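Local coordinates for protein polyprenyl synthetase (Zymomonas mobilis subsp. mobilis, PDB 4KKM) that probably condenses isopentenyl diphosphate with allylic diphosphates to build farnesyl or longer prenyl diphosphates, with the help of divalent metal ions, at residues B[104-109]-B[123-128]. Residues are numbered along the deposited sequence; the frame is centred on the assembly and turned at random.
Sequences SLIHDD and PTVHKA. With CA (calcium ion), chain D.
The first aspartate-rich motif of a trans-prenyltransferase, DDxxxxD here, begins in the last turn of helix 87-109, and Asp109 of that motif meets Thr124 and His126 where the loop after it turns into the short helix 125-128. Methyl CG2 of Thr124 lies against the carboxylate of Asp109, 3.3 Å from Asp109 OD2 and 3.6 Å from Asp109 CB, the two side chains running aslant to each other. Thr124 turns its hydroxyl elsewhere: OG1 sits between the backbone N and the carbonyl carbon (chi1 54°) and hydrogen-bonds to Asp116 O in the intervening loop. Asp109 OD2 instead reaches the other segment through a water, which donates to it and accepts from Val125 N at 3.0 Å, so the water takes the N-H of Val125 and links it to the motif carboxylate.

The all-helical isoprenoid synthase fold sets this carboxylate near the metal site, though it does not bind the ion itself: the preceding Asp108 binds a calcium ion through OD1 at 2.4 Å, and Asp114 completes the protein's share of that site. His126 lies just past the intervening loop. Its NE2 hydrogen-bonds to Asp116 O and lies 3.1 Å from Asp109 O, with the ring oblique to that carbonyl; a chi1 of 67° swings the imidazole toward it. A leucine in place of His126 would probably leave Asp116 O without this donor and the loop freer to shift beside the calcium site. One turn earlier in helix 87-109, away from the calcium ion, the contact becomes apolar, Ile106 CG2 resting 4.1 Å from Val125 CB, with Ala63 of helix 54-64 touching both side chains.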
loop_
_atom_site.group_PDB
_atom_site.type_symbol
_atom_site.label_atom_id
_atom_site.label_comp_id
_atom_site.label_asym_id
_atom_site.label_seq_id
_atom_site.Cartn_x
_atom_site.Cartn_y
_atom_site.Cartn_z
ATOM N N SER B 104 7.438 6.229 1.884
ATOM C CA SER B 104 8.732 5.596 1.638
ATOM C C SER B 104 9.839 6.216 2.484
ATOM O O SER B 104 10.739 5.518 2.944
ATOM C CB SER B 104 9.116 5.653 0.157
ATOM O OG SER B 104 9.629 6.929 -0.199
ATOM N N LEU B 105 9.765 7.529 2.678
ATOM C CA LEU B 105 10.727 8.243 3.519
ATOM C C LEU B 105 10.556 7.853 4.983
ATOM O O LEU B 105 11.533 7.666 5.707
ATOM C CB LEU B 105 10.541 9.755 3.379
ATOM C CG LEU B 105 10.809 10.394 2.011
ATOM C CD1 LEU B 105 10.423 11.864 2.061
ATOM C CD2 LEU B 105 12.274 10.220 1.597
ATOM N N ILE B 106 9.305 7.733 5.417
ATOM C CA ILE B 106 9.033 7.334 6.799
ATOM C C ILE B 106 9.659 5.979 7.101
ATOM O O ILE B 106 10.358 5.806 8.106
ATOM C CB ILE B 106 7.523 7.231 7.084
ATOM C CG1 ILE B 106 6.823 8.571 6.850
ATOM C CG2 ILE B 106 7.285 6.748 8.523
ATOM C CD1 ILE B 106 5.313 8.479 7.081
ATOM N N HIS B 107 9.418 5.016 6.220
ATOM C CA HIS B 107 9.969 3.686 6.420
ATOM C C HIS B 107 11.491 3.647 6.222
ATOM O O HIS B 107 12.183 2.868 6.871
ATOM C CB HIS B 107 9.254 2.663 5.534
ATOM C CG HIS B 107 7.895 2.273 6.046
ATOM N ND1 HIS B 107 7.162 1.245 5.491
ATOM C CD2 HIS B 107 7.158 2.755 7.072
ATOM C CE1 HIS B 107 6.018 1.123 6.150
ATOM N NE2 HIS B 107 5.992 2.021 7.117
ATOM N N ASP B 108 12.010 4.504 5.348
ATOM C CA ASP B 108 13.451 4.540 5.093
ATOM C C ASP B 108 14.246 5.143 6.256
ATOM O O ASP B 108 15.396 4.776 6.484
ATOM C CB ASP B 108 13.752 5.308 3.802
ATOM C CG ASP B 108 15.205 5.184 3.373
ATOM O OD1 ASP B 108 15.622 4.067 2.994
ATOM O OD2 ASP B 108 15.924 6.205 3.415
ATOM N N ASP B 109 13.637 6.074 6.983
ATOM C CA ASP B 109 14.331 6.768 8.064
ATOM C C ASP B 109 14.478 5.913 9.320
ATOM O O ASP B 109 15.332 6.189 10.159
ATOM C CB ASP B 109 13.622 8.083 8.413
ATOM C CG ASP B 109 13.770 9.135 7.325
ATOM O OD1 ASP B 109 14.774 9.079 6.580
ATOM O OD2 ASP B 109 12.888 10.016 7.218
ATOM N N PRO B 123 12.780 16.584 12.498
ATOM C CA PRO B 123 12.971 15.258 13.087
ATOM C C PRO B 123 12.050 14.247 12.416
ATOM O O PRO B 123 10.922 14.572 12.042
ATOM C CB PRO B 123 12.595 15.456 14.563
ATOM C CG PRO B 123 11.808 16.718 14.609
ATOM C CD PRO B 123 12.333 17.574 13.493
ATOM N N THR B 124 12.549 13.032 12.240
ATOM C CA THR B 124 11.787 11.997 11.563
ATOM C C THR B 124 10.631 11.497 12.426
ATOM O O THR B 124 10.581 11.760 13.629
ATOM C CB THR B 124 12.696 10.832 11.168
ATOM O OG1 THR B 124 13.405 10.376 12.327
ATOM C CG2 THR B 124 13.698 11.289 10.106
ATOM N N VAL B 125 9.704 10.779 11.804
ATOM C CA VAL B 125 8.500 10.322 12.494
ATOM C C VAL B 125 8.818 9.438 13.702
ATOM O O VAL B 125 8.241 9.617 14.777
ATOM C CB VAL B 125 7.539 9.599 11.525
ATOM C CG1 VAL B 125 6.375 8.936 12.289
ATOM C CG2 VAL B 125 7.033 10.583 10.483
ATOM N N HIS B 126 9.752 8.504 13.540
ATOM C CA HIS B 126 10.087 7.602 14.637
ATOM C C HIS B 126 10.724 8.352 15.808
ATOM O O HIS B 126 10.692 7.883 16.941
ATOM C CB HIS B 126 10.962 6.428 14.173
ATOM C CG HIS B 126 12.333 6.824 13.722
ATOM N ND1 HIS B 126 13.459 6.638 14.499
ATOM C CD2 HIS B 126 12.768 7.384 12.567
ATOM C CE1 HIS B 126 14.520 7.070 13.847
ATOM N NE2 HIS B 126 14.128 7.529 12.670
ATOM N N LYS B 127 11.278 9.529 15.533
ATOM C CA LYS B 127 11.866 10.356 16.583
ATOM C C LYS B 127 10.825 11.246 17.268
ATOM O O LYS B 127 10.753 11.299 18.495
ATOM C CB LYS B 127 13.010 11.206 16.024
ATOM C CG LYS B 127 14.169 10.387 15.489
ATOM C CD LYS B 127 14.757 9.472 16.562
ATOM C CE LYS B 127 15.830 10.173 17.387
ATOM N NZ LYS B 127 15.305 11.282 18.231
ATOM N N ALA B 128 10.025 11.948 16.471
ATOM C CA ALA B 128 8.979 12.814 17.012
ATOM C C ALA B 128 7.874 11.986 17.666
ATOM O O ALA B 128 7.225 12.425 18.615
ATOM C CB ALA B 128 8.402 13.699 15.912
HETATM CA CA CA D . 18.019 3.790 2.615
HETATM O O HOH W 1 10.594 7.544 10.301
HETATM O O HOH W 2 10.294 10.169 8.959
#